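Local coordinates for protein porin (Acinetobacter baumannii AB307-0294, PDB 5DL7) that probably acts as a porin, a beta-barrel channel of the OprD family that lets small molecules cross the outer membrane and also binds calcium ions, at residues D33-Y36 / K37-Y41; A115-R118 / K119-L122; T182-N186 / H187-K191; P235-D238 / Q239-F242; L356-D360 / Q361-E365. All blocks are in the same frame, centred on the assembly; numbering follows the deposited sequence.

Interaction 1: residues D33-Y36 / K37-Y41; sequences DRDY and KKDPY. With CA (calcium ion), chain D.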
# COMPACT_ATOMS: atom_id res chain seq x y z
N ASP A 33 4.67 9.01 13.89
CA ASP A 33 4.49 8.84 15.38
C ASP A 33 3.19 8.11 15.57
O ASP A 33 2.12 8.75 15.49
CB ASP A 33 4.36 10.23 15.96
CG ASP A 33 4.03 10.20 17.54
OD1 ASP A 33 4.58 9.26 18.19
OD2 ASP A 33 3.24 11.12 18.04
N ARG A 34 3.22 6.87 16.02
CA ARG A 34 2.00 6.16 16.39
C ARG A 34 2.09 6.08 17.98
O ARG A 34 2.79 5.30 18.55
CB ARG A 34 1.98 4.81 15.76
CG ARG A 34 0.80 3.91 16.16
CD ARG A 34 0.77 2.58 15.54
NE ARG A 34 0.46 2.72 14.09
CZ ARG A 34 0.76 1.87 13.14
NH1 ARG A 34 1.25 0.68 13.39
NH2 ARG A 34 0.31 2.05 11.88
N ASP A 35 1.38 6.97 18.61
CA ASP A 35 1.48 7.14 20.08
C ASP A 35 0.42 6.35 20.67
O ASP A 35 -0.79 6.69 20.74
CB ASP A 35 1.36 8.58 20.41
CG ASP A 35 1.61 8.82 21.90
OD1 ASP A 35 1.46 7.89 22.69
OD2 ASP A 35 1.91 10.03 22.10
N TYR A 36 0.83 5.20 21.23
CA TYR A 36 -0.08 4.25 21.87
C TYR A 36 -0.78 4.85 23.03
O TYR A 36 -0.14 5.51 23.88
CB TYR A 36 0.68 3.01 22.34
CG TYR A 36 1.49 2.38 21.33
CD1 TYR A 36 0.97 1.89 20.14
CD2 TYR A 36 2.92 2.22 21.54
CE1 TYR A 36 1.75 1.21 19.18
CE2 TYR A 36 3.70 1.60 20.63
CZ TYR A 36 3.11 1.09 19.39
OH TYR A 36 3.96 0.47 18.55
N LYS A 37 -2.09 4.63 23.16
CA LYS A 37 -2.86 5.13 24.30
C LYS A 37 -2.50 4.47 25.64
O LYS A 37 -2.49 5.20 26.65
CB LYS A 37 -4.35 5.12 24.06
CG LYS A 37 -4.59 6.08 22.88
CD LYS A 37 -5.90 6.90 22.77
CE LYS A 37 -7.04 6.18 22.07
NZ LYS A 37 -8.28 6.73 22.81
N LYS A 38 -2.22 3.18 25.65
CA LYS A 38 -2.02 2.40 26.86
C LYS A 38 -0.59 1.92 27.00
O LYS A 38 -0.38 0.97 27.73
CB LYS A 38 -2.97 1.23 26.83
CG LYS A 38 -4.45 1.73 26.98
CD LYS A 38 -5.40 0.55 27.14
CE LYS A 38 -5.55 -0.34 25.84
NZ LYS A 38 -5.77 -1.88 26.03
N ASP A 39 0.39 2.46 26.25
CA ASP A 39 1.86 2.20 26.45
C ASP A 39 2.15 0.74 26.74
O ASP A 39 2.60 0.41 27.85
CB ASP A 39 2.45 3.12 27.54
CG ASP A 39 2.31 4.59 27.15
OD1 ASP A 39 1.97 4.87 25.92
OD2 ASP A 39 2.61 5.43 28.05
N PRO A 40 1.98 -0.13 25.72
CA PRO A 40 2.07 -1.55 25.97
C PRO A 40 3.57 -1.72 26.17
O PRO A 40 4.40 -1.51 25.27
CB PRO A 40 1.55 -2.20 24.67
CG PRO A 40 1.79 -1.13 23.58
CD PRO A 40 1.63 0.17 24.30
N TYR A 41 3.92 -2.04 27.41
CA TYR A 41 5.32 -2.14 27.80
C TYR A 41 6.22 -2.85 26.70
O TYR A 41 5.82 -3.92 26.20
CB TYR A 41 5.37 -2.93 29.10
CG TYR A 41 6.75 -3.00 29.67
CD1 TYR A 41 7.21 -2.01 30.56
CD2 TYR A 41 7.62 -4.07 29.31
CE1 TYR A 41 8.48 -2.10 31.10
CE2 TYR A 41 8.89 -4.17 29.83
CZ TYR A 41 9.30 -3.18 30.71
OH TYR A 41 10.54 -3.29 31.23
CA CA D . 1.82 6.71 24.53
O HOH W 1 0.20 8.19 25.14

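Interaction 2: residues A115-R118 / K119-L122; sequences AKFR and KNEL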
# COMPACT_ATOMS: atom_id res chain seq x y z
N ALA A 115 12.88 -6.28 -22.13
CA ALA A 115 12.82 -6.54 -23.54
C ALA A 115 11.38 -6.42 -24.09
O ALA A 115 10.46 -6.77 -23.39
CB ALA A 115 13.28 -7.98 -23.84
N LYS A 116 11.26 -5.91 -25.32
CA LYS A 116 9.99 -5.67 -25.91
C LYS A 116 9.91 -6.20 -27.33
O LYS A 116 10.81 -6.01 -28.08
CB LYS A 116 9.77 -4.19 -25.90
CG LYS A 116 8.43 -3.83 -26.49
CD LYS A 116 7.98 -2.53 -25.93
CE LYS A 116 8.16 -1.46 -26.93
NZ LYS A 116 6.94 -0.66 -26.67
N PHE A 117 8.81 -6.88 -27.59
CA PHE A 117 8.43 -7.35 -28.91
C PHE A 117 6.99 -6.91 -29.16
O PHE A 117 6.12 -7.29 -28.42
CB PHE A 117 8.49 -8.90 -28.95
CG PHE A 117 8.03 -9.49 -30.25
CD1 PHE A 117 8.72 -9.22 -31.39
CD2 PHE A 117 6.90 -10.31 -30.31
CE1 PHE A 117 8.34 -9.69 -32.64
CE2 PHE A 117 6.51 -10.85 -31.56
CZ PHE A 117 7.21 -10.50 -32.71
N ARG A 118 6.75 -6.13 -30.23
CA ARG A 118 5.47 -5.45 -30.34
C ARG A 118 4.97 -4.81 -29.08
O ARG A 118 5.67 -3.96 -28.51
CB ARG A 118 4.52 -6.44 -30.91
CG ARG A 118 4.94 -6.92 -32.26
CD ARG A 118 4.18 -8.16 -32.68
NE ARG A 118 2.76 -7.85 -32.86
CZ ARG A 118 2.20 -7.43 -34.01
NH1 ARG A 118 2.90 -7.26 -35.13
NH2 ARG A 118 0.91 -7.20 -34.04
N LYS A 119 3.79 -5.20 -28.52
CA LYS A 119 3.35 -4.50 -27.33
C LYS A 119 3.42 -5.48 -26.09
O LYS A 119 2.59 -5.43 -25.16
CB LYS A 119 1.95 -3.88 -27.44
CG LYS A 119 1.74 -2.96 -28.68
CD LYS A 119 0.27 -2.45 -28.54
CE LYS A 119 -0.28 -1.63 -29.65
NZ LYS A 119 0.40 -0.32 -29.51
N ASN A 120 4.39 -6.42 -26.15
CA ASN A 120 4.64 -7.42 -25.12
C ASN A 120 6.01 -7.01 -24.45
O ASN A 120 7.00 -6.69 -25.21
CB ASN A 120 4.83 -8.75 -25.70
CG ASN A 120 3.61 -9.21 -26.52
OD1 ASN A 120 2.57 -9.39 -25.92
ND2 ASN A 120 3.71 -9.16 -27.88
N GLU A 121 6.04 -6.97 -23.13
CA GLU A 121 7.31 -6.60 -22.47
C GLU A 121 7.64 -7.59 -21.35
O GLU A 121 6.73 -8.11 -20.70
CB GLU A 121 7.16 -5.26 -21.85
CG GLU A 121 7.00 -4.13 -22.80
CD GLU A 121 6.55 -2.85 -22.13
OE1 GLU A 121 7.45 -2.04 -21.78
OE2 GLU A 121 5.34 -2.83 -21.78
N LEU A 122 8.92 -7.96 -21.26
CA LEU A 122 9.40 -8.90 -20.28
C LEU A 122 10.43 -8.06 -19.42
O LEU A 122 11.27 -7.38 -19.96
CB LEU A 122 10.07 -10.03 -21.00
CG LEU A 122 10.71 -11.12 -20.07
CD1 LEU A 122 9.65 -11.74 -19.28
CD2 LEU A 122 11.52 -12.16 -20.85

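Interaction 3: residues T182-N186 / H187-K191; sequences TDNIN and HRFNK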
# COMPACT_ATOMS: atom_id res chain seq x y z
N THR A 182 4.34 -14.33 4.44
CA THR A 182 3.24 -13.64 5.09
C THR A 182 3.64 -13.19 6.46
O THR A 182 4.51 -13.82 7.09
CB THR A 182 1.99 -14.55 5.33
OG1 THR A 182 2.43 -15.78 5.98
CG2 THR A 182 1.43 -14.95 4.03
N ASP A 183 3.01 -12.14 6.91
CA ASP A 183 3.08 -11.75 8.31
C ASP A 183 1.87 -12.44 9.03
O ASP A 183 0.94 -13.02 8.35
CB ASP A 183 2.90 -10.26 8.42
CG ASP A 183 4.17 -9.49 7.95
OD1 ASP A 183 5.24 -9.98 8.17
OD2 ASP A 183 3.95 -8.40 7.42
N ASN A 184 1.92 -12.41 10.37
CA ASN A 184 0.77 -12.97 11.13
C ASN A 184 0.15 -11.80 11.87
O ASN A 184 0.67 -11.34 12.86
CB ASN A 184 1.26 -14.09 12.03
CG ASN A 184 0.09 -15.00 12.50
OD1 ASN A 184 -0.97 -14.96 11.81
ND2 ASN A 184 0.28 -15.70 13.56
N ILE A 185 -0.90 -11.26 11.38
CA ILE A 185 -1.52 -10.05 11.94
C ILE A 185 -2.59 -10.49 12.97
O ILE A 185 -3.47 -11.31 12.55
CB ILE A 185 -2.12 -9.22 10.82
CG1 ILE A 185 -0.95 -8.71 9.95
CG2 ILE A 185 -2.92 -8.07 11.36
CD1 ILE A 185 -1.42 -8.34 8.64
N ASN A 186 -2.51 -10.03 14.21
CA ASN A 186 -3.53 -10.46 15.17
C ASN A 186 -3.71 -11.95 15.27
O ASN A 186 -4.80 -12.45 15.57
CB ASN A 186 -4.91 -9.82 14.94
CG ASN A 186 -4.84 -8.28 14.89
OD1 ASN A 186 -3.96 -7.65 15.50
ND2 ASN A 186 -5.72 -7.66 14.12
N HIS A 187 -2.56 -12.68 15.18
CA HIS A 187 -2.60 -14.14 15.23
C HIS A 187 -3.67 -14.76 14.34
O HIS A 187 -4.24 -15.84 14.75
CB HIS A 187 -2.76 -14.60 16.65
CG HIS A 187 -1.75 -14.07 17.62
ND1 HIS A 187 -0.51 -14.59 17.64
CD2 HIS A 187 -1.71 -12.96 18.46
CE1 HIS A 187 0.28 -13.95 18.51
NE2 HIS A 187 -0.44 -12.94 19.01
N ARG A 188 -3.82 -14.23 13.18
CA ARG A 188 -4.84 -14.64 12.18
C ARG A 188 -4.68 -16.08 11.71
O ARG A 188 -5.65 -16.88 11.53
CB ARG A 188 -4.80 -13.66 11.03
CG ARG A 188 -5.78 -13.80 9.95
CD ARG A 188 -5.69 -12.53 9.05
NE ARG A 188 -6.06 -11.34 9.76
CZ ARG A 188 -5.94 -10.04 9.35
NH1 ARG A 188 -5.38 -9.80 8.19
NH2 ARG A 188 -6.25 -9.04 10.01
N PHE A 189 -3.40 -16.47 11.59
CA PHE A 189 -2.95 -17.76 11.17
C PHE A 189 -2.01 -18.39 12.16
O PHE A 189 -1.79 -17.85 13.26
CB PHE A 189 -2.34 -17.64 9.74
CG PHE A 189 -3.18 -16.96 8.74
CD1 PHE A 189 -4.34 -17.58 8.21
CD2 PHE A 189 -2.96 -15.67 8.38
CE1 PHE A 189 -5.20 -16.92 7.34
CE2 PHE A 189 -3.77 -15.02 7.43
CZ PHE A 189 -4.87 -15.60 6.94
N ASN A 190 -1.47 -19.59 11.84
CA ASN A 190 -0.70 -20.32 12.83
C ASN A 190 0.63 -19.62 13.08
O ASN A 190 1.21 -19.88 14.20
CB ASN A 190 -0.28 -21.72 12.35
CG ASN A 190 -1.44 -22.77 12.24
OD1 ASN A 190 -2.40 -22.55 12.83
ND2 ASN A 190 -1.16 -23.79 11.62
N LYS A 191 1.21 -18.95 12.11
CA LYS A 191 2.54 -18.31 12.25
C LYS A 191 2.71 -17.41 11.08
O LYS A 191 1.94 -17.55 10.14
CB LYS A 191 3.61 -19.43 12.28
CG LYS A 191 3.70 -20.30 10.98
CD LYS A 191 4.79 -21.37 11.11
CE LYS A 191 6.14 -20.76 11.12
NZ LYS A 191 7.04 -21.90 11.35
O HOH W 2 0.84 -15.78 8.20
O HOH W 3 0.25 -11.83 15.49

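Interaction 4: residues P235-D238 / Q239-F242; sequences PLND and QLNF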
# COMPACT_ATOMS: atom_id res chain seq x y z
N PRO A 235 -20.22 9.60 -15.23
CA PRO A 235 -20.98 10.88 -15.10
C PRO A 235 -22.44 10.54 -15.03
O PRO A 235 -22.88 9.88 -15.94
CB PRO A 235 -20.67 11.61 -16.38
CG PRO A 235 -19.82 10.73 -17.23
CD PRO A 235 -19.40 9.52 -16.47
N LEU A 236 -23.19 11.03 -14.05
CA LEU A 236 -24.66 10.93 -13.99
C LEU A 236 -25.36 12.11 -14.70
O LEU A 236 -26.54 12.00 -15.06
CB LEU A 236 -25.17 10.82 -12.57
CG LEU A 236 -24.60 9.68 -11.73
CD1 LEU A 236 -25.06 9.66 -10.30
CD2 LEU A 236 -24.90 8.34 -12.43
N ASN A 237 -24.68 13.26 -14.78
CA ASN A 237 -25.06 14.42 -15.60
C ASN A 237 -23.76 15.24 -15.74
O ASN A 237 -22.68 14.77 -15.36
CB ASN A 237 -26.16 15.24 -14.96
CG ASN A 237 -25.75 15.76 -13.58
OD1 ASN A 237 -24.65 16.31 -13.39
ND2 ASN A 237 -26.60 15.60 -12.66
N ASP A 238 -23.87 16.46 -16.23
CA ASP A 238 -22.72 17.33 -16.53
C ASP A 238 -21.94 17.73 -15.34
O ASP A 238 -20.78 18.00 -15.44
CB ASP A 238 -23.22 18.61 -17.27
CG ASP A 238 -23.30 18.39 -18.76
OD1 ASP A 238 -22.61 17.45 -19.24
OD2 ASP A 238 -23.98 19.17 -19.47
N GLN A 239 -22.56 17.66 -14.17
CA GLN A 239 -21.89 18.09 -12.98
C GLN A 239 -21.68 17.00 -11.88
O GLN A 239 -20.92 17.26 -11.03
CB GLN A 239 -22.77 19.13 -12.36
CG GLN A 239 -23.02 20.26 -13.30
CD GLN A 239 -23.90 21.22 -12.67
OE1 GLN A 239 -24.87 20.88 -12.01
NE2 GLN A 239 -23.60 22.43 -12.88
N LEU A 240 -22.32 15.82 -11.93
CA LEU A 240 -22.24 14.87 -10.86
C LEU A 240 -21.66 13.57 -11.38
O LEU A 240 -22.08 13.10 -12.42
CB LEU A 240 -23.68 14.69 -10.38
CG LEU A 240 -23.94 13.73 -9.24
CD1 LEU A 240 -23.21 14.34 -8.04
CD2 LEU A 240 -25.42 13.49 -8.92
N ASN A 241 -20.62 13.06 -10.69
CA ASN A 241 -19.98 11.82 -11.08
C ASN A 241 -20.19 10.81 -9.95
O ASN A 241 -20.28 11.17 -8.72
CB ASN A 241 -18.49 12.02 -11.30
CG ASN A 241 -18.18 13.04 -12.35
OD1 ASN A 241 -18.72 12.92 -13.41
ND2 ASN A 241 -17.63 14.18 -11.98
N PHE A 242 -20.41 9.55 -10.35
CA PHE A 242 -20.60 8.42 -9.40
C PHE A 242 -19.36 7.57 -9.44
O PHE A 242 -18.92 7.11 -10.47
CB PHE A 242 -21.76 7.60 -9.83
CG PHE A 242 -21.82 6.25 -9.14
CD1 PHE A 242 -21.96 6.18 -7.79
CD2 PHE A 242 -21.72 5.09 -9.87
CE1 PHE A 242 -21.93 4.92 -7.08
CE2 PHE A 242 -21.74 3.84 -9.21
CZ PHE A 242 -21.82 3.77 -7.80

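Interaction 5: residues L356-D360 / Q361-E365; sequences LQYGD and QRFKE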
# COMPACT_ATOMS: atom_id res chain seq x y z
N LEU A 356 -10.54 -15.76 17.27
CA LEU A 356 -10.42 -17.28 17.20
C LEU A 356 -10.29 -17.94 18.56
O LEU A 356 -10.81 -19.06 18.76
CB LEU A 356 -9.26 -17.81 16.31
CG LEU A 356 -9.20 -17.30 14.87
CD1 LEU A 356 -7.89 -17.84 14.20
CD2 LEU A 356 -10.56 -17.49 14.23
N GLN A 357 -9.48 -17.41 19.48
CA GLN A 357 -9.10 -17.98 20.74
C GLN A 357 -9.96 -17.51 21.93
O GLN A 357 -9.58 -17.78 23.08
CB GLN A 357 -7.50 -17.73 20.93
CG GLN A 357 -6.85 -18.78 21.71
CD GLN A 357 -5.32 -18.86 21.57
OE1 GLN A 357 -4.94 -18.97 20.34
NE2 GLN A 357 -4.42 -18.80 22.65
N TYR A 358 -11.12 -16.87 21.63
CA TYR A 358 -11.92 -16.12 22.61
C TYR A 358 -13.34 -16.62 22.67
O TYR A 358 -14.24 -15.91 23.25
CB TYR A 358 -11.83 -14.58 22.41
CG TYR A 358 -10.45 -14.08 22.62
CD1 TYR A 358 -9.57 -14.14 21.52
CD2 TYR A 358 -9.97 -13.66 23.84
CE1 TYR A 358 -8.26 -13.75 21.72
CE2 TYR A 358 -8.69 -13.18 24.04
CZ TYR A 358 -7.79 -13.30 22.96
OH TYR A 358 -6.49 -12.93 23.21
N GLY A 359 -13.58 -17.82 22.21
CA GLY A 359 -14.97 -18.33 22.24
C GLY A 359 -15.93 -17.45 21.44
O GLY A 359 -15.69 -16.99 20.28
N ASP A 360 -17.05 -17.07 22.12
CA ASP A 360 -18.07 -16.23 21.43
C ASP A 360 -17.79 -14.77 21.62
O ASP A 360 -18.53 -13.92 21.05
CB ASP A 360 -19.52 -16.44 22.02
CG ASP A 360 -19.98 -17.85 21.79
OD1 ASP A 360 -19.77 -18.38 20.67
OD2 ASP A 360 -20.64 -18.35 22.70
N GLN A 361 -16.70 -14.40 22.33
CA GLN A 361 -16.34 -12.99 22.43
C GLN A 361 -15.98 -12.39 21.05
O GLN A 361 -15.20 -13.02 20.31
CB GLN A 361 -15.26 -12.79 23.47
CG GLN A 361 -14.82 -11.38 23.66
CD GLN A 361 -13.84 -11.24 24.83
OE1 GLN A 361 -13.05 -12.13 25.19
NE2 GLN A 361 -13.83 -10.08 25.34
N ARG A 362 -16.47 -11.17 20.82
CA ARG A 362 -16.11 -10.44 19.62
C ARG A 362 -15.54 -9.10 19.91
O ARG A 362 -15.82 -8.47 20.98
CB ARG A 362 -17.24 -10.38 18.61
CG ARG A 362 -17.78 -11.74 18.16
CD ARG A 362 -16.81 -12.46 17.16
NE ARG A 362 -17.38 -13.73 16.81
CZ ARG A 362 -17.13 -14.87 17.38
NH1 ARG A 362 -16.35 -14.96 18.43
NH2 ARG A 362 -17.74 -15.98 16.99
N PHE A 363 -14.75 -8.55 19.02
CA PHE A 363 -14.02 -7.34 19.20
C PHE A 363 -14.49 -6.26 18.15
O PHE A 363 -15.26 -6.52 17.24
CB PHE A 363 -12.49 -7.60 19.14
CG PHE A 363 -12.01 -8.60 20.16
CD1 PHE A 363 -11.80 -8.15 21.44
CD2 PHE A 363 -12.08 -9.98 19.91
CE1 PHE A 363 -11.43 -8.93 22.51
CE2 PHE A 363 -11.66 -10.83 20.97
CZ PHE A 363 -11.39 -10.31 22.21
N LYS A 364 -13.99 -5.05 18.43
CA LYS A 364 -14.38 -3.89 17.65
C LYS A 364 -13.23 -2.93 17.56
O LYS A 364 -12.30 -2.87 18.44
CB LYS A 364 -15.74 -3.27 18.14
CG LYS A 364 -15.67 -2.72 19.48
CD LYS A 364 -17.07 -2.39 19.99
CE LYS A 364 -16.77 -1.88 21.42
NZ LYS A 364 -17.97 -1.49 22.07
N GLU A 365 -13.25 -2.08 16.50
CA GLU A 365 -12.20 -1.03 16.33
C GLU A 365 -12.75 0.13 15.53
O GLU A 365 -13.71 -0.07 14.75
CB GLU A 365 -10.91 -1.58 15.67
CG GLU A 365 -11.23 -2.12 14.30
CD GLU A 365 -10.04 -2.85 13.61
OE1 GLU A 365 -8.89 -2.50 13.90
OE2 GLU A 365 -10.22 -3.58 12.56
O HOH W 4 -16.82 -18.56 17.97

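Interaction 1: residues D33-Y36 / K37-Y41
Y36 and P40 pack against each other across a calcium-binding loop, in which the end of barrel strand 22-36 and the first residues after it fold round one metal ion. The pyrrolidine of P40 crosses the tyrosine at about a right angle, with its CD 3.6 Å from Y36 CB. Its CG lies over one face of the phenol ring, displaced toward the rim. The opposite face of the same ring sits over the carbonyl oxygen of R34, so the tyrosine is held between its own strand and the returning loop. Y36 reaches this position with CG beside its backbone N and anti to its carbonyl carbon (chi1 -52°). K37 begins the loop, and its side chain points away to touch H392, R394 and S405. Where strand gives way to loop, the Y36 carbonyl faces the metal, Y36 O lying 2.4 Å from the calcium. Two carboxylates join it, one from the strand, D35 through OD1, and one from the loop, D39 through OD1, and T44 completes the site from further along the loop. D35 OD1 and D39 OD1 are 4.5 Å apart with the cation serving both, an arrangement that would be expected to offset their like charges. Water 1 is a further ligand, its O 2.3 Å from the calcium.

Interaction 2: residues A115-R118 / K119-L122
A tight beta hairpin joins barrel strands 105-117 and 120-124, with R118 and K119 as its two-residue turn, and the contact is the last few rungs of the ladder before the chain reverses. In barrels of this family such short turns lie at the periplasmic rim. The axes of the short strands 115-117 and 120-122 run antiparallel and approach to 4.8 Å. A115 and L122 form a hydrogen-bonded pair, with A115 N to L122 O and L122 N to A115 O both 2.9 Å long. F117 and N120 form the second such pair and close the turn. Between them lies the non-hydrogen-bonded pair K116-E121, where CA-H groups lean on carbonyls, K116 CA standing 3.2 Å from N120 O. On this face the two side chains run side by side in the same direction. Their aliphatic parts touch, K116 CD to E121 CG at 3.6 Å, and the carboxylate goes on to meet the hydroxyl of Y61.

F117 and N120 also lie alongside each other, on the other face, with ring and amide planes only 21° apart. R118 CG covers the centre of one face of the F117 ring, and its guanidinium pairs with E155, in the loop that follows the adjoining strand 149-153. The asparagine adds a grip of its own. With CG beside its backbone N (chi1 -58°), the amide swings back over the turn while its OD1 bonds S153. F117 O accepts twice, from N120 N and, 3.1 Å away on the opposite face of its carbonyl plane, from N120 ND2.

Interaction 3: residues T182-N186 / H187-K191
N184 OD1 accepts a bond from F189 N, 2.9 Å away, on a lone pair and in the plane of its carbonyl, at the centre of the loop that links the short strands 181-182 and 193-194. The same amide also gives a bond in return. Its ND2 reaches F189 O at 3.0 Å, approaching from well above that carbonyl's plane and along a bent path (N-H...O 141°). A single asparagine side chain therefore pins both polar backbone atoms of one residue, much as a neighbouring strand would, and bridges the turn at N186 and H187. Its CG lies anti to the backbone N, which sends the amide across the loop (chi1 -162°).

The turn itself is closed more loosely, by a weak bond from R188 N to I185 O. Beside this bond the side chains of I185 and R188 run in the same direction. I185 CB stands over the centre of the guanidinium, 4.1 Å from its plane, and CG2 comes 3.7 Å from R188 NH2. Partners in other loops fix the arginine's rotation: NH1 forms a salt bridge with D311, and NH2 shares N314 with the amide of N186. Two waters add bridges across the loop. Water 2 bonds T182 OG1, D183 O and K191 O, while water 3 lies over the H187 ring, joining N184 O to H187 N, which is 3.0 Å from the water O.

Interaction 4: residues P235-D238 / Q239-F242
The two segments form the end of a ladder and the loop that closes it. P235 and N241 face each other as an antiparallel, non-hydrogen-bonded pair, and one step further the N-H of L236 bonds the carbonyl of L240, N to O at 2.9 Å. Between those residues N237, D238 and Q239 reverse the chain, and a side chain does much of the tying. N237 OD1 accepts two backbone N-H groups. Q239 N, 2.6 Å from N237 OD1, lies in the plane of the amide carbonyl and makes an Asx turn. L240 N, 2.8 Å from N237 OD1, comes from 37° above that plane along a more bent path. N237 CG sits between its own backbone N and carbonyl carbon (chi1 58°), which folds the amide back toward these two donors.

Apolar contacts link L236 to the outgoing strand. L236 CD1 rests 3.9 Å from F242 CB and 4.1 Å from L240 CD2, each pair of side chains crossing at a slant. P235 is met by N241 OD1, which lies 3.5 Å from P235 CA, while N241 ND2 bonds the side chain of N274 in the adjoining strand 263-275. L240 and Q239 reach Y275 on that same strand. The whole is a short-looped beta hairpin between strands 223-235 and 240-253, of the kind that joins neighbouring strands at the periplasmic end of OprD-family barrels.

Interaction 5: residues L356-D360 / Q361-E365
Y358 packs against Q361 and F363 across a type II' beta turn, Y358 to Q361, by which a loop leads into barrel strand 363-375. Followed outward, Y358 CB meets Q361 OE1 at 3.9 Å. The partner then changes, for Y358 CG is 3.8 Å from F363 CE2. Beyond CG the two sides of the ring differ: CD1 stays with F363 CE2, while Y358 CD2 meets both F363 CZ and, at 3.7 Å, Q361 OE1. The outer ring atoms and OH extend past both partners, and the side chain touches P398 of another loop. The pair of rings forms a T-shaped stack in which F363 turns its edge to the face of Y358, planes at 84° and centroids 5.2 Å apart. F363 is buried, with I353, L355 and D396 about it.

The turn itself is closed by Q361 N to Y358 O. G359 takes the first inner position with positive phi (59°), a conformation that favours glycine. Its carbonyl is the target of R362, whose chain bends at chi2 and folds back toward the turn. D360 O comes to lie over one face of the guanidinium, and the group's edge carries the polar bonds. NH1 donates both to G359 O and to Q361 O, the latter from well above that carbonyl's plane. Water 4 bridges NH2 to the same glycine oxygen. The bond from R362 NH1 to G359 O is 2.8 Å long, lying in both group planes and on a lone pair of the oxygen.

None of the five contacts is a true core. Interactions 1, 2, 4 and 5 are surface contacts where barrel strands meet their connecting loops or turns, and interaction 3, in a long loop, is partly buried. Interactions 2 and 4 are both short hairpins, 38 Å apart between centres, fastened by backbone pairing and an asparagine amide. Interaction 1 lies across the chain's centre from interaction 2, and there a metal takes over the tying of the loop. Interactions 3 and 5 meet directly, R188 O lying 3.6 Å from L356 CD1. Both use longer loops, one held by an asparagine and waters, the other by an aromatic stack and an arginine.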